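Local coordinates for endo-1,4-beta-xylanase (Bacteroides thetaiotaomicron VPI-5482, PDB 3KST), which probably hydrolyses glycosidic bonds in xylan-type polysaccharides, as a calcium-binding member of glycoside hydrolase family 43, at residues I24-V29 against F79-V84; F96-E101 against S128-L133; K35-G40 against F50-S55; T44-G49 against E64-S69. One frame throughout, in Å; residues are numbered along the deposited sequence.

How the interactions relate
From the N terminus, strand 27-32 leads into the hairpin of interaction 3, whose 35-40 and 50-55 segments close a short loop. Interaction 4 crosses it: residues 44-49 belong to that loop, yet their partner 64-69 comes after 55, on the next strand of the same sheet. Both fall within the longer excursion that interaction 1 closes when 79-84 returns beside 24-29 near the calcium. Interaction 2 follows in series, joining 96-101 to 128-133 of the next sheet, and Glu83 of interaction 1 reaches Ser132 there. Interactions 1 and 2 thus join successive sheets around the centre of a five-bladed beta-propeller, the fold of this family; interaction 3 pairs two strands of one sheet and interaction 4 pins the loop between them to the next strand.

Interaction 1: residues I24-V29 against F79-V84; sequences IADPYV and FWAPEV. With CA (calcium ion), chain C.
Tyr28 and Glu83 face each other across two strand segments, 27-29 and 80-84, that run in the same direction, their axes 5° apart and 6.5 Å from each other at the closest. No direct backbone hydrogen bond joins them. Water 1 does this instead, donating to Asp26 O at 2.8 Å and to Pro82 O at 2.8 Å while also binding the calcium ion. Asp26 and Ala81, with positive phi, lie abreast where segment 24-29 turns a corner, and Asp26 CB packs 3.9 Å from Ala81 CA.

The Tyr28 ring carries most of the side-chain contact. With CG anti to the backbone N (chi1 -174°), it turns to the second strand, where Glu83 CB lies over one face, 3.9 Å from the ring centre, in a CH-pi contact. The two side chains cross at about a right angle, and the carboxylate plane is tilted only 24° from the ring. Water 3, in the ring plane at its edge, links Tyr28 OH to Val84 O. Glu83 OE2 binds the calcium at 2.3 Å, and OE1 is engaged by Tyr85 OH and Ser132 OG, which would fix the carboxylate's rotation. Five waters and His251 NE2 complete the metal's shell; water 4 in it also donates to Ala81 O. Asp26, the predicted proton acceptor, has OD2 hydrogen-bonded to Thr41 OG1.

Each segment is bonded within its own sheet, Tyr28 to Tyr39 of strand 35-41 and Glu83 to Phe96 of strand 92-99. The pair is therefore a junction of two propeller sheets, with strand 250-256 of His251 packed alongside.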
# COMPACT_ATOMS: atom_id res chain seq x y z
N ILE A 24 -8.65 -4.91 -7.90
CA ILE A 24 -7.23 -4.99 -7.46
C ILE A 24 -7.15 -5.35 -5.97
O ILE A 24 -8.11 -5.14 -5.20
CB ILE A 24 -6.45 -3.65 -7.66
CG1 ILE A 24 -7.13 -2.47 -6.91
CG2 ILE A 24 -6.33 -3.32 -9.16
CD1 ILE A 24 -6.47 -1.11 -7.07
N ALA A 25 -6.00 -5.91 -5.60
CA ALA A 25 -5.63 -6.16 -4.20
C ALA A 25 -4.52 -5.15 -3.86
O ALA A 25 -3.99 -4.44 -4.72
CB ALA A 25 -5.15 -7.59 -4.01
N ASP A 26 -4.18 -5.10 -2.58
CA ASP A 26 -3.09 -4.27 -2.04
C ASP A 26 -3.11 -2.83 -2.59
O ASP A 26 -2.06 -2.31 -3.04
CB ASP A 26 -1.77 -4.97 -2.42
CG ASP A 26 -1.72 -6.45 -2.03
OD1 ASP A 26 -2.29 -6.85 -0.96
OD2 ASP A 26 -1.08 -7.24 -2.76
N PRO A 27 -4.31 -2.19 -2.62
CA PRO A 27 -4.45 -0.90 -3.25
C PRO A 27 -3.69 0.29 -2.68
O PRO A 27 -3.41 0.37 -1.47
CB PRO A 27 -5.99 -0.66 -3.18
CG PRO A 27 -6.34 -1.28 -1.89
CD PRO A 27 -5.61 -2.58 -2.01
N TYR A 28 -3.32 1.18 -3.60
CA TYR A 28 -2.73 2.47 -3.29
C TYR A 28 -3.35 3.55 -4.18
O TYR A 28 -3.43 3.35 -5.39
CB TYR A 28 -1.21 2.45 -3.53
CG TYR A 28 -0.56 3.73 -3.08
CD1 TYR A 28 -0.12 3.87 -1.76
CD2 TYR A 28 -0.47 4.84 -3.95
CE1 TYR A 28 0.45 5.11 -1.32
CE2 TYR A 28 0.11 6.06 -3.52
CZ TYR A 28 0.55 6.19 -2.22
OH TYR A 28 1.08 7.38 -1.82
N VAL A 29 -3.68 4.71 -3.59
CA VAL A 29 -4.21 5.87 -4.29
C VAL A 29 -3.28 7.10 -4.16
O VAL A 29 -2.90 7.50 -3.05
CB VAL A 29 -5.67 6.20 -3.80
CG1 VAL A 29 -6.10 7.65 -4.14
CG2 VAL A 29 -6.64 5.19 -4.40
N PHE A 79 4.08 -9.66 -9.46
CA PHE A 79 3.96 -8.17 -9.44
C PHE A 79 2.89 -7.80 -8.42
O PHE A 79 1.68 -7.89 -8.70
CB PHE A 79 3.68 -7.62 -10.82
CG PHE A 79 4.87 -7.72 -11.71
CD1 PHE A 79 5.76 -6.66 -11.78
CD2 PHE A 79 5.18 -8.93 -12.35
CE1 PHE A 79 6.89 -6.75 -12.60
CE2 PHE A 79 6.30 -9.04 -13.17
CZ PHE A 79 7.16 -7.96 -13.29
N TRP A 80 3.34 -7.43 -7.21
CA TRP A 80 2.47 -7.10 -6.07
C TRP A 80 2.70 -5.73 -5.42
O TRP A 80 3.81 -5.17 -5.44
CB TRP A 80 2.67 -8.10 -4.91
CG TRP A 80 2.63 -9.55 -5.26
CD1 TRP A 80 1.91 -10.15 -6.25
CD2 TRP A 80 3.33 -10.58 -4.58
NE1 TRP A 80 2.13 -11.50 -6.24
CE2 TRP A 80 3.00 -11.80 -5.22
CE3 TRP A 80 4.21 -10.61 -3.49
CZ2 TRP A 80 3.54 -13.04 -4.81
CZ3 TRP A 80 4.75 -11.84 -3.08
CH2 TRP A 80 4.39 -13.04 -3.74
N ALA A 81 1.64 -5.22 -4.80
CA ALA A 81 1.71 -4.09 -3.86
C ALA A 81 2.44 -2.83 -4.37
O ALA A 81 3.35 -2.31 -3.71
CB ALA A 81 2.33 -4.61 -2.52
N PRO A 82 1.98 -2.29 -5.51
CA PRO A 82 2.57 -1.07 -6.04
C PRO A 82 2.16 0.18 -5.24
O PRO A 82 1.08 0.19 -4.65
CB PRO A 82 1.99 -1.01 -7.45
CG PRO A 82 0.61 -1.59 -7.29
CD PRO A 82 0.78 -2.68 -6.29
N GLU A 83 3.05 1.15 -5.14
CA GLU A 83 2.73 2.50 -4.63
C GLU A 83 3.40 3.46 -5.60
O GLU A 83 4.50 3.17 -6.08
CB GLU A 83 3.19 2.73 -3.19
CG GLU A 83 2.60 1.71 -2.18
CD GLU A 83 2.65 2.08 -0.69
OE1 GLU A 83 3.19 3.16 -0.27
OE2 GLU A 83 2.09 1.28 0.11
N VAL A 84 2.72 4.56 -5.92
CA VAL A 84 3.22 5.58 -6.85
C VAL A 84 3.22 6.94 -6.16
O VAL A 84 2.23 7.31 -5.51
CB VAL A 84 2.37 5.65 -8.12
CG1 VAL A 84 2.77 6.85 -9.00
CG2 VAL A 84 2.48 4.34 -8.95
CA CA C . 1.19 -0.87 0.03
O HOH W 1 0.49 -1.40 -2.37
O HOH W 2 -1.11 0.03 -0.11
O HOH W 3 1.32 9.32 -4.05
O HOH W 4 3.23 -1.66 -1.15
O HOH W 5 0.20 -0.44 2.39
O HOH W 6 2.93 -1.51 1.79

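Interaction 2: residues F96-E101 against S128-L133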
# COMPACT_ATOMS: atom_id res chain seq x y z
N PHE A 96 7.08 2.10 -6.69
CA PHE A 96 7.78 1.15 -5.82
C PHE A 96 6.91 -0.10 -5.76
O PHE A 96 5.70 -0.01 -5.58
CB PHE A 96 8.01 1.74 -4.44
CG PHE A 96 9.17 2.67 -4.39
CD1 PHE A 96 9.07 3.98 -4.86
CD2 PHE A 96 10.41 2.21 -3.97
CE1 PHE A 96 10.21 4.83 -4.84
CE2 PHE A 96 11.51 3.05 -3.94
CZ PHE A 96 11.41 4.34 -4.37
N TYR A 97 7.51 -1.27 -5.90
CA TYR A 97 6.72 -2.50 -6.03
C TYR A 97 7.53 -3.75 -5.72
O TYR A 97 8.73 -3.66 -5.49
CB TYR A 97 6.19 -2.58 -7.46
CG TYR A 97 7.24 -2.65 -8.55
CD1 TYR A 97 7.91 -1.48 -8.99
CD2 TYR A 97 7.57 -3.86 -9.15
CE1 TYR A 97 8.90 -1.53 -10.02
CE2 TYR A 97 8.55 -3.93 -10.21
CZ TYR A 97 9.21 -2.75 -10.63
OH TYR A 97 10.15 -2.81 -11.64
N SER A 98 6.84 -4.90 -5.70
CA SER A 98 7.45 -6.19 -5.53
C SER A 98 7.34 -6.95 -6.83
O SER A 98 6.40 -6.78 -7.56
CB SER A 98 6.74 -6.95 -4.42
OG SER A 98 6.76 -6.20 -3.22
N ALA A 99 8.34 -7.76 -7.12
CA ALA A 99 8.35 -8.61 -8.31
C ALA A 99 9.23 -9.81 -7.96
O ALA A 99 10.34 -9.62 -7.49
CB ALA A 99 8.87 -7.84 -9.57
N GLU A 100 8.72 -11.03 -8.13
CA GLU A 100 9.41 -12.28 -7.72
C GLU A 100 9.95 -12.24 -6.26
O GLU A 100 11.06 -12.73 -5.98
CB GLU A 100 10.54 -12.67 -8.68
CG GLU A 100 10.18 -12.72 -10.15
CD GLU A 100 11.13 -13.55 -11.02
OE1 GLU A 100 12.11 -14.13 -10.50
OE2 GLU A 100 10.86 -13.62 -12.24
N GLU A 101 9.16 -11.66 -5.36
CA GLU A 101 9.50 -11.51 -3.95
C GLU A 101 10.76 -10.65 -3.69
O GLU A 101 11.46 -10.88 -2.71
CB GLU A 101 9.57 -12.89 -3.23
CG GLU A 101 8.19 -13.57 -3.17
CD GLU A 101 8.22 -15.00 -2.70
OE1 GLU A 101 8.99 -15.81 -3.26
OE2 GLU A 101 7.43 -15.32 -1.79
N SER A 128 12.05 -9.61 -0.37
CA SER A 128 11.33 -8.59 0.35
C SER A 128 10.16 -8.13 -0.47
O SER A 128 10.23 -8.17 -1.69
CB SER A 128 12.23 -7.37 0.77
OG SER A 128 13.26 -7.05 -0.19
N ILE A 129 9.13 -7.65 0.21
CA ILE A 129 7.93 -7.18 -0.45
C ILE A 129 7.30 -5.97 0.25
O ILE A 129 7.77 -5.51 1.32
CB ILE A 129 6.88 -8.33 -0.52
CG1 ILE A 129 6.52 -8.83 0.89
CG2 ILE A 129 7.38 -9.48 -1.43
CD1 ILE A 129 5.44 -9.88 0.90
N ASP A 130 6.23 -5.46 -0.36
CA ASP A 130 5.38 -4.43 0.26
C ASP A 130 6.05 -3.07 0.57
O ASP A 130 5.83 -2.45 1.61
CB ASP A 130 4.63 -5.00 1.49
CG ASP A 130 3.71 -6.14 1.16
OD1 ASP A 130 3.73 -6.61 0.02
OD2 ASP A 130 2.92 -6.52 2.05
N THR A 131 6.84 -2.61 -0.39
CA THR A 131 7.47 -1.30 -0.33
C THR A 131 6.48 -0.16 -0.03
O THR A 131 5.38 -0.12 -0.60
CB THR A 131 8.10 -0.92 -1.67
OG1 THR A 131 7.13 -1.05 -2.71
CG2 THR A 131 9.31 -1.74 -1.98
N SER A 132 6.87 0.75 0.84
CA SER A 132 6.13 1.99 1.06
C SER A 132 7.17 3.04 1.42
O SER A 132 7.94 2.82 2.36
CB SER A 132 5.09 1.89 2.17
OG SER A 132 4.29 3.06 2.15
N LEU A 133 7.21 4.12 0.63
CA LEU A 133 8.14 5.24 0.81
C LEU A 133 7.55 6.35 1.68
O LEU A 133 6.37 6.70 1.61
CB LEU A 133 8.52 5.86 -0.55
CG LEU A 133 9.52 7.03 -0.62
CD1 LEU A 133 10.95 6.61 -0.21
CD2 LEU A 133 9.50 7.59 -2.01
O HOH W 7 5.69 -3.49 -3.13
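Ser98 and Asp130 meet through one hydrogen bond, from Asp130 N to Ser98 OG at 3.0 Å and bent to 145°. Ser98 OG lies beside its own backbone N, anti to the carbonyl carbon (chi1 -56°), and there it also rests against the backbone and CB of Ile129. Water 7 joins this hydroxyl to that of Thr131, 2.9 Å from Ser98 OG and 2.9 Å from Thr131 OG1. The threonine oxygen in turn packs 3.4 Å from Phe96 CB. At one end Phe96 CE1 touches Leu133 CD2 at 4.0 Å; at the other Ser128 N donates to Glu101 O at 2.7 Å, from well above the carbonyl plane.

Further out, Ser98 OG is in the second shell, accepting from the backbone N of Asp130, while Gly191 N binds Asp130 OD2. Asp130 is predicted to tune the pKa of the proton donor, probably Glu190, whose side chain is about 3 Å away, and two such bonds are consistent with a fixed orientation.

The strands run antiparallel, but they belong to different sheets: 92-99 is the middle strand between 80-87 and 102-108, whereas 129-135 is an outermost strand, paired with 141-148.

Interaction 3: residues K35-G40 against F50-S55; sequences KYYAYG and FACFSS
Cys52 SG is shared by two tyrosine rings of the facing strand. It sits at the edge of the Tyr37 ring, 4.0 Å from CD1, and approaches Tyr39 obliquely, 3.7 Å from CE2; both are sulfur-aromatic contacts. The sulfur gets there by lying anti to its backbone N (chi1 175°). Three other rings turn their edges to carbonyl oxygens: Tyr36 CD2 is 3.3 Å from Ser55 O, Phe50 CD1 is 3.4 Å from Gly40 O, and Ala38 O lies in the plane of the Phe53 ring.

Behind the side chains is a regular antiparallel hairpin. Tyr36 pairs with Ser55 and Ala38 with Phe53, each through two backbone bonds, the shortest from Ala38 N to Phe53 O at 2.7 Å; Tyr37 and Ser54 form the non-hydrogen-bonded pair between them. Near Gly40 the strands part, and water 8 bridges Gly40 N and Ala51 O while water 9 bridges Gly40 O and Ala51 N.

Tyr39 OH is hydrogen-bonded to Pro111 O, so an alanine here would probably leave that carbonyl without its hydroxyl partner and open a gap beside the Cys52 sulfur. Ser54 OG, for its part, binds Glu64 on the next strand. The hairpin thus relies on backbone bonds at one end and on water at the other, with the Cys52 sulfur touching the edge of one tyrosine and lying obliquely to another.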
# COMPACT_ATOMS: atom_id res chain seq x y z
N LYS A 35 -6.97 14.70 -9.46
CA LYS A 35 -7.39 13.41 -10.04
C LYS A 35 -6.85 12.27 -9.19
O LYS A 35 -5.68 12.31 -8.81
CB LYS A 35 -6.84 13.32 -11.48
CG LYS A 35 -7.60 12.44 -12.48
CD LYS A 35 -9.00 12.99 -12.77
CE LYS A 35 -9.43 12.86 -14.26
NZ LYS A 35 -9.67 11.49 -14.71
N TYR A 36 -7.70 11.29 -8.87
CA TYR A 36 -7.29 10.10 -8.10
C TYR A 36 -6.74 9.05 -9.03
O TYR A 36 -7.31 8.82 -10.08
CB TYR A 36 -8.47 9.52 -7.32
CG TYR A 36 -9.06 10.54 -6.37
CD1 TYR A 36 -8.43 10.86 -5.17
CD2 TYR A 36 -10.26 11.19 -6.66
CE1 TYR A 36 -8.97 11.78 -4.28
CE2 TYR A 36 -10.81 12.15 -5.77
CZ TYR A 36 -10.15 12.44 -4.60
OH TYR A 36 -10.69 13.34 -3.72
N TYR A 37 -5.64 8.41 -8.63
CA TYR A 37 -4.99 7.35 -9.42
C TYR A 37 -4.78 6.14 -8.53
O TYR A 37 -4.11 6.27 -7.49
CB TYR A 37 -3.66 7.81 -9.99
CG TYR A 37 -3.77 8.98 -10.93
CD1 TYR A 37 -4.01 8.78 -12.29
CD2 TYR A 37 -3.65 10.28 -10.47
CE1 TYR A 37 -4.12 9.85 -13.18
CE2 TYR A 37 -3.75 11.37 -11.35
CZ TYR A 37 -3.99 11.15 -12.69
OH TYR A 37 -4.09 12.22 -13.57
N ALA A 38 -5.36 5.00 -8.91
CA ALA A 38 -5.27 3.77 -8.12
C ALA A 38 -4.39 2.77 -8.81
O ALA A 38 -4.48 2.60 -10.02
CB ALA A 38 -6.64 3.14 -7.92
N TYR A 39 -3.55 2.11 -8.02
CA TYR A 39 -2.66 1.03 -8.48
C TYR A 39 -2.73 -0.08 -7.46
O TYR A 39 -2.71 0.20 -6.25
CB TYR A 39 -1.22 1.51 -8.55
CG TYR A 39 -1.06 2.84 -9.24
CD1 TYR A 39 -1.22 4.03 -8.52
CD2 TYR A 39 -0.78 2.92 -10.61
CE1 TYR A 39 -1.12 5.27 -9.13
CE2 TYR A 39 -0.66 4.15 -11.23
CZ TYR A 39 -0.82 5.33 -10.48
OH TYR A 39 -0.68 6.56 -11.08
N GLY A 40 -2.83 -1.32 -7.92
CA GLY A 40 -2.83 -2.49 -7.02
C GLY A 40 -2.30 -3.76 -7.66
O GLY A 40 -1.85 -3.76 -8.81
N PHE A 50 1.34 -3.89 -13.58
CA PHE A 50 0.34 -3.11 -12.86
C PHE A 50 -0.50 -2.28 -13.79
O PHE A 50 0.02 -1.71 -14.77
CB PHE A 50 0.95 -2.20 -11.77
CG PHE A 50 1.86 -2.93 -10.83
CD1 PHE A 50 1.35 -3.87 -9.93
CD2 PHE A 50 3.23 -2.73 -10.87
CE1 PHE A 50 2.17 -4.59 -9.09
CE2 PHE A 50 4.08 -3.44 -10.02
CZ PHE A 50 3.53 -4.36 -9.11
N ALA A 51 -1.79 -2.21 -13.47
CA ALA A 51 -2.72 -1.32 -14.15
C ALA A 51 -2.73 0.01 -13.42
O ALA A 51 -2.23 0.13 -12.30
CB ALA A 51 -4.14 -1.92 -14.16
N CYS A 52 -3.32 1.00 -14.09
CA CYS A 52 -3.59 2.32 -13.53
C CYS A 52 -5.09 2.57 -13.73
O CYS A 52 -5.58 2.38 -14.82
CB CYS A 52 -2.83 3.44 -14.24
SG CYS A 52 -3.29 5.08 -13.64
N PHE A 53 -5.78 2.96 -12.67
CA PHE A 53 -7.19 3.39 -12.75
C PHE A 53 -7.24 4.84 -12.29
O PHE A 53 -6.51 5.21 -11.37
CB PHE A 53 -8.09 2.56 -11.83
CG PHE A 53 -8.07 1.10 -12.14
CD1 PHE A 53 -7.09 0.29 -11.58
CD2 PHE A 53 -9.04 0.52 -12.96
CE1 PHE A 53 -7.05 -1.10 -11.85
CE2 PHE A 53 -9.03 -0.85 -13.24
CZ PHE A 53 -8.02 -1.68 -12.68
N SER A 54 -8.09 5.68 -12.92
CA SER A 54 -8.29 7.05 -12.45
C SER A 54 -9.77 7.33 -12.15
O SER A 54 -10.65 6.66 -12.68
CB SER A 54 -7.75 8.10 -13.44
OG SER A 54 -8.58 8.25 -14.57
N SER A 55 -9.99 8.36 -11.35
CA SER A 55 -11.33 8.77 -10.88
C SER A 55 -11.39 10.23 -10.46
O SER A 55 -10.39 10.78 -9.95
CB SER A 55 -11.74 7.91 -9.69
OG SER A 55 -12.99 8.31 -9.11
O HOH W 8 -3.82 -1.47 -10.57
O HOH W 9 -2.56 -3.88 -11.31

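Interaction 4: residues T44-G49 against E64-S69; sequences TTAGEG and EGQALS
Gln66 plugs into the loop 44-49, its CG anti to the backbone N (chi1 -175°) and CD swung round by an unusual chi2 of 96°, which carries the amide in among the loop's backbone groups. OE1 takes the N-H of Ala46 at 3.0 Å and a proton from water 10, which itself accepts from Thr45 N. On the other branch, NE2 donates to Gly47 O at 3.0 Å and to Leu68 O of its own segment, also at 3.0 Å.

Gly47 O is gripped twice, since Thr44 OG1 donates to it at 2.9 Å from the face opposite to Gln66 NE2. Where the loop enters its strand, Gly49 forms a non-hydrogen-bonded antiparallel pair with Ser69. Gly49 CA comes to 3.2 Å from Leu68 O in a CA-H...O contact; any side chain here would run into that oxygen. Beside them Ala67 and Leu68 make a classic beta bulge opposite Phe50, and water 11 links Ala46 O to Ser69 OG.

An alanine in place of Gln66 would probably leave Ala46 N and Leu68 O without this amide partner and Gly47 O with one donor fewer, and is likely to leave the loop around Ala46 and Gly47 less firmly held. One amide, using both its ends, thus ties Ala46 and Gly47, which have no strand pairing with 64-69, to that strand, and its orientation is set chemically: oxygen toward an N-H, nitrogen toward two carbonyls.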
# COMPACT_ATOMS: atom_id res chain seq x y z
N THR A 44 -4.84 -6.60 -14.21
CA THR A 44 -4.14 -6.16 -15.42
C THR A 44 -4.91 -6.65 -16.64
O THR A 44 -5.63 -7.66 -16.56
CB THR A 44 -2.68 -6.72 -15.49
OG1 THR A 44 -2.72 -8.14 -15.60
CG2 THR A 44 -1.89 -6.34 -14.27
N THR A 45 -4.77 -5.94 -17.75
CA THR A 45 -5.35 -6.36 -19.03
C THR A 45 -4.32 -6.56 -20.16
O THR A 45 -4.67 -7.06 -21.25
CB THR A 45 -6.43 -5.39 -19.50
OG1 THR A 45 -5.84 -4.17 -19.93
CG2 THR A 45 -7.46 -5.11 -18.42
N ALA A 46 -3.06 -6.20 -19.93
CA ALA A 46 -2.01 -6.38 -20.95
C ALA A 46 -0.76 -7.04 -20.38
O ALA A 46 0.38 -6.54 -20.58
CB ALA A 46 -1.70 -5.04 -21.61
N GLY A 47 -0.97 -8.15 -19.67
CA GLY A 47 0.09 -8.99 -19.11
C GLY A 47 0.48 -8.68 -17.68
O GLY A 47 -0.16 -7.87 -17.01
N GLU A 48 1.53 -9.36 -17.22
CA GLU A 48 2.08 -9.18 -15.86
C GLU A 48 2.49 -7.71 -15.66
O GLU A 48 2.94 -7.03 -16.61
CB GLU A 48 3.30 -10.11 -15.64
CG GLU A 48 3.04 -11.63 -15.69
CD GLU A 48 2.49 -12.24 -14.41
OE1 GLU A 48 2.72 -11.71 -13.31
OE2 GLU A 48 1.84 -13.31 -14.49
N GLY A 49 2.32 -7.22 -14.43
CA GLY A 49 2.67 -5.87 -14.06
C GLY A 49 1.57 -5.17 -13.29
O GLY A 49 0.99 -5.76 -12.39
N GLU A 64 -6.73 3.52 -17.19
CA GLU A 64 -5.80 4.37 -17.92
C GLU A 64 -4.82 3.56 -18.77
O GLU A 64 -4.23 4.12 -19.70
CB GLU A 64 -5.06 5.29 -16.96
CG GLU A 64 -5.95 6.34 -16.31
CD GLU A 64 -6.48 7.39 -17.26
OE1 GLU A 64 -5.96 7.55 -18.39
OE2 GLU A 64 -7.45 8.06 -16.87
N GLY A 65 -4.70 2.26 -18.51
CA GLY A 65 -3.77 1.42 -19.23
C GLY A 65 -2.91 0.60 -18.30
O GLY A 65 -3.21 0.44 -17.10
N GLN A 66 -1.83 0.08 -18.87
CA GLN A 66 -0.89 -0.76 -18.13
C GLN A 66 0.28 0.12 -17.66
O GLN A 66 1.20 0.37 -18.43
CB GLN A 66 -0.39 -1.85 -19.04
CG GLN A 66 0.52 -2.88 -18.38
CD GLN A 66 -0.16 -4.16 -17.90
OE1 GLN A 66 -1.32 -4.46 -18.22
NE2 GLN A 66 0.60 -4.97 -17.17
N ALA A 67 0.22 0.57 -16.40
CA ALA A 67 1.26 1.39 -15.76
C ALA A 67 2.65 0.78 -15.90
O ALA A 67 3.62 1.51 -16.22
CB ALA A 67 0.94 1.61 -14.26
N LEU A 68 2.75 -0.52 -15.64
CA LEU A 68 4.02 -1.24 -15.75
C LEU A 68 3.82 -2.60 -16.41
O LEU A 68 2.91 -3.35 -16.05
CB LEU A 68 4.69 -1.36 -14.37
CG LEU A 68 5.98 -2.16 -14.25
CD1 LEU A 68 6.87 -1.51 -13.21
CD2 LEU A 68 5.73 -3.64 -13.93
N SER A 69 4.66 -2.88 -17.41
CA SER A 69 4.69 -4.14 -18.13
C SER A 69 5.94 -4.90 -17.63
O SER A 69 7.03 -4.30 -17.39
CB SER A 69 4.74 -3.91 -19.65
OG SER A 69 3.63 -3.14 -20.11
O HOH W 10 -3.71 -3.39 -17.18
O HOH W 11 1.65 -4.30 -21.50